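Local coordinates for metallo-beta-lactamase (Serratia marcescens, PDB 5B15), which hydrolyses the beta-lactam ring of carbapenems such as doripenem, using zinc in its active site, at the DQM site. Coordinates in Å, arbitrary orientation; residue numbers count along the deposited sequence, not the author numbering.

The DQM site. Residues 5, 72, 74, 76-77, 113, 117, 150, 175, 177, 179, 215, 217, 252. With DQM ((2~{S},3~{R},4~{S})-2-[(2~{S},3~{R})-1,3-bis(oxidanyl)-1-oxidanylidene-butan-2-yl]-3-methyl-4-[(3~{S},5~{S})-5-[(sulfamoylamino)methyl]pyrrolidin-3-yl]sulfanyl-3,4-dihydro-2~{H}-pyrrole-5-carboxylic acid), chain B; ZN (zinc ion), chain C.
Hydrolysed doripenem (DQM), the opened product of the carbapenem, lies in the active site of this subclass B3 metallo-beta-lactamase, bound directly to the second zinc. Asp76 OD2, His77 NE2, His215 NE2 and water 1 bind ZN in a near-octahedral shell. The product closes the chelate with its carboxylate oxygen, DQM OAE, 2.2 Å from ZN, and its pyrroline nitrogen, DQM NAN, 2.3 Å from ZN; the metal may stabilise negative charge on this nitrogen during turnover. Asp76 splits its carboxylate: OD2 goes to the metal, while OD1 is hydrogen-bonded to water 1. Water 1 also meets the product's hydroxyethyl oxygen, DQM OAI, at 2.6 Å and lies at the ring edges of His72 and His74, which with His150 form the other zinc-binding triad.

Hydroxyls hold both oxygens of the pyrroline carboxylate. Ser175 OG donates to DQM OAE at 2.8 Å. Thr177 OG1 donates to DQM OAH at 2.7 Å, set between backbone N and carbonyl carbon (chi1 59°). Gln113, extended beyond CG, reaches DQM OAI tip-on with Gln113 NE2 at 3.0 Å, nearly straight (170° at H) and in its amide plane. The backbone of Thr177 also positions the zinc ligand His150, whose ND1 donates in its ring plane to a lone pair of Thr177 O, helping to fix the imidazole's rotation. Water 2 links Trp5 NE1 to DQM OAD of the carboxylate generated by opening of the beta-lactam.

Packing orients the remainder. His215 lays one ring face under the product's pyrrolidine, with DQM CAW centred 3.7 Å above the His215 ring plane. The indole of Trp5 meets the new carboxylate along its edge, one face resting on Asp76 CB. Leu117 CD2 nears methyl CAA, Val179 flanks methyl CAB, Glu217, bent at chi2, runs alongside the sulfamide tail, and Arg252 approaches the thioether sulfur from helix 241-259.

The site lies at the edge of the alpha-beta/beta-alpha sandwich typical of the superfamily, its metal ligands on the HXHXDH segment around helix 75-78 and on the loops carrying His150 and His215.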
ATOM      1  N   TRP A   5      13.491  -5.880  -1.157  1.00 11.00           N
ATOM      2  CA  TRP A   5      12.118  -6.060  -0.732  1.00 11.86           C
ATOM      3  C   TRP A   5      11.973  -6.675   0.640  1.00 10.50           C
ATOM      4  O   TRP A   5      10.982  -6.434   1.318  1.00 10.50           O
ATOM      5  CB  TRP A   5      11.347  -6.953  -1.672  1.00 12.40           C
ATOM      6  CG  TRP A   5      11.095  -6.448  -3.038  1.00 12.82           C
ATOM      7  CD1 TRP A   5      11.301  -5.190  -3.521  1.00 12.37           C
ATOM      8  CD2 TRP A   5      10.588  -7.228  -4.121  1.00 12.99           C
ATOM      9  NE1 TRP A   5      10.926  -5.145  -4.853  1.00 12.72           N
ATOM     10  CE2 TRP A   5      10.497  -6.385  -5.234  1.00 13.53           C
ATOM     11  CE3 TRP A   5      10.197  -8.570  -4.247  1.00 13.74           C
ATOM     12  CZ2 TRP A   5      10.011  -6.838  -6.465  1.00 14.75           C
ATOM     13  CZ3 TRP A   5       9.737  -9.026  -5.487  1.00 12.93           C
ATOM     14  CH2 TRP A   5       9.676  -8.168  -6.570  1.00 13.46           C
ATOM     15  N   HIS A  72      -2.370  -3.929  -3.203  1.00  4.19           N
ATOM     16  CA  HIS A  72      -2.624  -4.835  -4.330  1.00  4.50           C
ATOM     17  C   HIS A  72      -1.850  -6.135  -4.212  1.00  4.32           C
ATOM     18  O   HIS A  72      -0.909  -6.288  -3.429  1.00  4.87           O
ATOM     19  CB  HIS A  72      -2.363  -4.110  -5.663  1.00  4.97           C
ATOM     20  CG  HIS A  72      -0.923  -3.959  -6.018  1.00  5.18           C
ATOM     21  ND1 HIS A  72      -0.196  -2.841  -5.690  1.00  5.45           N
ATOM     22  CD2 HIS A  72      -0.047  -4.818  -6.606  1.00  5.22           C
ATOM     23  CE1 HIS A  72       1.039  -2.979  -6.143  1.00  5.60           C
ATOM     24  NE2 HIS A  72       1.156  -4.161  -6.716  1.00  5.67           N
ATOM     25  N   HIS A  74       0.383  -8.375  -5.504  1.00  5.03           N
ATOM     26  CA  HIS A  74       1.639  -8.888  -6.052  1.00  4.82           C
ATOM     27  C   HIS A  74       2.556  -9.296  -4.909  1.00  5.51           C
ATOM     28  O   HIS A  74       2.418  -8.801  -3.774  1.00  6.13           O
ATOM     29  CB  HIS A  74       2.342  -7.816  -6.908  1.00  5.28           C
ATOM     30  CG  HIS A  74       1.636  -7.518  -8.186  1.00  5.25           C
ATOM     31  ND1 HIS A  74       1.779  -6.317  -8.831  1.00  5.56           N
ATOM     32  CD2 HIS A  74       0.791  -8.253  -8.944  1.00  5.60           C
ATOM     33  CE1 HIS A  74       1.081  -6.335  -9.954  1.00  5.61           C
ATOM     34  NE2 HIS A  74       0.467  -7.498 -10.042  1.00  5.55           N
ATOM     35  N   ASP A  76       5.487  -8.607  -3.925  1.00  5.23           N
ATOM     36  CA  ASP A  76       6.272  -7.637  -3.163  1.00  5.53           C
ATOM     37  C   ASP A  76       5.501  -6.912  -2.055  1.00  5.44           C
ATOM     38  O   ASP A  76       6.101  -6.567  -1.037  1.00  5.49           O
ATOM     39  CB  ASP A  76       7.037  -6.649  -4.057  1.00  5.67           C
ATOM     40  CG  ASP A  76       6.182  -5.959  -5.117  1.00  5.63           C
ATOM     41  OD1 ASP A  76       5.131  -6.511  -5.614  1.00  5.86           O
ATOM     42  OD2 ASP A  76       6.649  -4.850  -5.509  1.00  5.30           O
ATOM     43  N   HIS A  77       4.199  -6.719  -2.245  1.00  5.57           N
ATOM     44  CA  HIS A  77       3.351  -6.043  -1.241  1.00  5.07           C
ATOM     45  C   HIS A  77       2.529  -7.010  -0.413  1.00  5.37           C
ATOM     46  O   HIS A  77       2.199  -6.722   0.750  1.00  5.91           O
ATOM     47  CB  HIS A  77       2.433  -5.035  -1.946  1.00  4.78           C
ATOM     48  CG  HIS A  77       3.163  -4.142  -2.878  1.00  5.17           C
ATOM     49  ND1 HIS A  77       3.910  -3.065  -2.431  1.00  5.45           N
ATOM     50  CD2 HIS A  77       3.411  -4.255  -4.207  1.00  5.54           C
ATOM     51  CE1 HIS A  77       4.576  -2.553  -3.466  1.00  5.67           C
ATOM     52  NE2 HIS A  77       4.304  -3.263  -4.550  1.00  5.90           N
ATOM     53  N   GLN A 113       1.278  -7.659 -16.119  1.00  8.78           N
ATOM     54  CA  GLN A 113       2.493  -8.385 -15.866  1.00  9.75           C
ATOM     55  C   GLN A 113       2.323  -9.913 -15.927  1.00 10.17           C
ATOM     56  O   GLN A 113       3.291 -10.614 -15.691  1.00 12.05           O
ATOM     57  CB  GLN A 113       3.142  -7.942 -14.559  1.00  8.78           C
ATOM     58  CG  GLN A 113       3.567  -6.487 -14.532  1.00  8.29           C
ATOM     59  CD  GLN A 113       4.307  -6.167 -13.266  1.00  8.21           C
ATOM     60  OE1 GLN A 113       5.505  -6.473 -13.154  1.00  9.98           O
ATOM     61  NE2 GLN A 113       3.625  -5.586 -12.285  1.00  7.46           N
ATOM     62  N   LEU A 117       5.088 -12.546 -13.454  1.00 12.25           N
ATOM     63  CA  LEU A 117       4.938 -12.449 -11.996  1.00 10.82           C
ATOM     64  C   LEU A 117       5.291 -13.772 -11.325  1.00 10.41           C
ATOM     65  O   LEU A 117       5.052 -14.840 -11.902  1.00 13.63           O
ATOM     66  CB  LEU A 117       3.498 -12.081 -11.655  1.00 10.12           C
ATOM     67  CG  LEU A 117       3.052 -10.681 -12.114  1.00  9.86           C
ATOM     68  CD1 LEU A 117       1.536 -10.533 -12.079  1.00  9.98           C
ATOM     69  CD2 LEU A 117       3.665  -9.655 -11.186  1.00 10.56           C
ATOM     70  N   HIS A 150      -2.813  -0.822 -12.155  1.00  5.54           N
ATOM     71  CA  HIS A 150      -1.697  -1.716 -11.930  1.00  4.98           C
ATOM     72  C   HIS A 150      -2.219  -3.141 -11.582  1.00  5.25           C
ATOM     73  O   HIS A 150      -1.633  -4.141 -12.007  1.00  6.22           O
ATOM     74  CB  HIS A 150      -0.787  -1.095 -10.854  1.00  5.26           C
ATOM     75  CG  HIS A 150       0.434  -1.899 -10.512  1.00  4.80           C
ATOM     76  ND1 HIS A 150       1.616  -1.839 -11.213  1.00  5.39           N
ATOM     77  CD2 HIS A 150       0.662  -2.755  -9.490  1.00  5.14           C
ATOM     78  CE1 HIS A 150       2.531  -2.590 -10.606  1.00  5.24           C
ATOM     79  NE2 HIS A 150       1.956  -3.195  -9.593  1.00  4.79           N
ATOM     80  N   SER A 175       0.326   1.475  -5.838  1.00  4.98           N
ATOM     81  CA  SER A 175       1.042   1.694  -7.085  0.50  4.73           C
ATOM     82  C   SER A 175       0.096   2.057  -8.235  1.00  5.46           C
ATOM     83  O   SER A 175      -0.931   1.422  -8.409  1.00  6.63           O
ATOM     84  CB  SER A 175       1.839   0.447  -7.399  0.50  4.81           C
ATOM     85  OG  SER A 175       2.694   0.165  -6.301  0.50  4.73           O
ATOM     86  N   THR A 177       1.444   2.306 -11.497  1.00  5.29           N
ATOM     87  CA  THR A 177       2.405   2.127 -12.573  1.00  5.83           C
ATOM     88  C   THR A 177       1.973   1.174 -13.679  1.00  5.81           C
ATOM     89  O   THR A 177       1.579   0.042 -13.431  1.00  7.27           O
ATOM     90  CB  THR A 177       3.739   1.611 -12.008  1.00  6.19           C
ATOM     91  OG1 THR A 177       3.530   0.363 -11.343  1.00  8.94           O
ATOM     92  CG2 THR A 177       4.337   2.621 -11.054  1.00  7.07           C
ATOM     93  N   VAL A 179       3.216  -1.151 -16.022  1.00  9.90           N
ATOM     94  CA  VAL A 179       4.312  -2.060 -16.301  1.00 10.18           C
ATOM     95  C   VAL A 179       3.751  -3.329 -16.854  1.00 11.26           C
ATOM     96  O   VAL A 179       2.682  -3.765 -16.466  1.00 10.69           O
ATOM     97  CB  VAL A 179       5.124  -2.352 -15.057  1.00 13.98           C
ATOM     98  CG1 VAL A 179       5.950  -1.172 -14.672  1.00 18.58           C
ATOM     99  CG2 VAL A 179       4.297  -2.731 -13.899  1.00 13.72           C
ATOM    100  N   HIS A 215       5.845   1.497  -2.710  1.00  4.88           N
ATOM    101  CA  HIS A 215       7.317   1.549  -2.803  1.00  5.25           C
ATOM    102  C   HIS A 215       7.767   2.883  -2.220  1.00  5.48           C
ATOM    103  O   HIS A 215       7.444   3.932  -2.758  1.00  5.61           O
ATOM    104  CB  HIS A 215       7.766   1.441  -4.272  1.00  5.68           C
ATOM    105  CG  HIS A 215       7.578   0.081  -4.846  1.00  5.64           C
ATOM    106  ND1 HIS A 215       8.529  -0.912  -4.761  1.00  6.03           N
ATOM    107  CD2 HIS A 215       6.494  -0.488  -5.427  1.00  5.56           C
ATOM    108  CE1 HIS A 215       8.046  -2.030  -5.270  1.00  5.74           C
ATOM    109  NE2 HIS A 215       6.801  -1.810  -5.650  1.00  6.24           N
ATOM    110  N   GLU A 217      10.221   4.812  -1.763  1.00  5.92           N
ATOM    111  CA  GLU A 217      11.020   5.806  -2.494  1.00  6.91           C
ATOM    112  C   GLU A 217      10.211   6.615  -3.471  1.00  7.39           C
ATOM    113  O   GLU A 217      10.646   7.694  -3.920  1.00  6.86           O
ATOM    114  CB  GLU A 217      12.201   5.150  -3.237  1.00  9.27           C
ATOM    115  CG  GLU A 217      11.854   4.143  -4.323  1.00 11.15           C
ATOM    116  CD  GLU A 217      11.480   2.708  -3.865  1.00 12.12           C
ATOM    117  OE1 GLU A 217      11.138   2.401  -2.718  1.00 10.47           O
ATOM    118  OE2 GLU A 217      11.623   1.757  -4.665  1.00 17.91           O
ATOM    119  N   ARG A 252       4.373   7.894 -16.789  1.00  5.50           N
ATOM    120  CA  ARG A 252       4.798   6.562 -17.158  1.00  5.95           C
ATOM    121  C   ARG A 252       3.842   5.947 -18.200  1.00  5.77           C
ATOM    122  O   ARG A 252       4.280   5.357 -19.195  1.00  5.61           O
ATOM    123  CB  ARG A 252       4.873   5.685 -15.917  1.00  7.21           C
ATOM    124  CG  ARG A 252       5.344   4.277 -16.173  1.00  8.48           C
ATOM    125  CD  ARG A 252       5.709   3.576 -14.883  1.00 10.70           C
ATOM    126  NE  ARG A 252       6.357   2.288 -15.163  1.00 13.75           N
ATOM    127  CZ  ARG A 252       7.216   1.680 -14.358  1.00 11.37           C
ATOM    128  NH1 ARG A 252       7.703   0.496 -14.710  1.00 15.40           N
ATOM    129  NH2 ARG A 252       7.453   2.153 -13.160  1.00 11.92           N
TER
HETATM  130  OAX DQM B 313       8.962  -6.764 -10.228  1.00 18.17           O
HETATM  131  CAJ DQM B 313       8.926  -5.676  -9.683  1.00 15.28           C
HETATM  132  OAD DQM B 313      10.039  -5.062  -9.409  1.00 15.51           O
HETATM  133  CAX DQM B 313       7.633  -5.123  -9.111  1.00 13.98           C
HETATM  134  CAT DQM B 313       6.438  -5.787  -9.829  1.00 13.72           C
HETATM  135  CAA DQM B 313       6.095  -7.120  -9.148  1.00 15.59           C
HETATM  136  OAI DQM B 313       5.259  -4.962  -9.882  1.00 12.72           O
HETATM  137  CAY DQM B 313       7.732  -3.588  -9.086  1.00 13.47           C
HETATM  138  CAU DQM B 313       7.906  -2.756 -10.380  1.00 14.26           C
HETATM  139  CAB DQM B 313       7.727  -3.526 -11.684  1.00 14.26           C
HETATM  140  NAN DQM B 313       6.542  -3.036  -8.410  1.00 11.31           N
HETATM  141  CAS DQM B 313       6.146  -1.998  -9.005  1.00 11.68           C
HETATM  142  CAR DQM B 313       5.045  -1.215  -8.459  1.00 10.23           C
HETATM  143  OAE DQM B 313       4.366  -1.702  -7.458  1.00  8.24           O
HETATM  144  OAH DQM B 313       4.781  -0.098  -8.958  1.00  9.67           O
HETATM  145  CAZ DQM B 313       6.883  -1.599 -10.258  1.00 12.94           C
HETATM  146  SAQ DQM B 313       7.584   0.061 -10.239  1.00 15.88           S
HETATM  147  CAW DQM B 313       8.335   0.237  -8.643  1.00 19.45           C
HETATM  148  CAM DQM B 313       8.601   1.719  -8.419  1.00 20.45           C
HETATM  149  NAO DQM B 313      10.036   1.841  -8.179  1.00 25.05           N
HETATM  150  CAV DQM B 313      10.511   0.545  -7.642  1.00 22.91           C
HETATM  151  CAK DQM B 313       9.666  -0.487  -8.408  1.00 20.08           C
HETATM  152  CAL DQM B 313      12.030   0.458  -7.816  1.00 28.47           C
HETATM  153  NAP DQM B 313      12.620   1.594  -8.583  1.00 35.46           N
HETATM  154  SBA DQM B 313      13.053   2.976  -7.799  1.00 31.31           S
HETATM  155  OAF DQM B 313      13.940   3.801  -8.610  1.00 28.97           O
HETATM  156  OAG DQM B 313      11.854   3.697  -7.407  1.00 36.80           O
HETATM  157  NAC DQM B 313      13.994   2.589  -6.542  1.00 32.10           N
HETATM  158 ZN    ZN C 302       5.454  -3.306  -6.364  1.00  6.11          ZN
HETATM  159  O   HOH W   1       4.293  -4.640  -7.450  1.00  7.24           O
HETATM  160  O   HOH W   2      10.877  -3.385  -7.032  1.00 23.70           O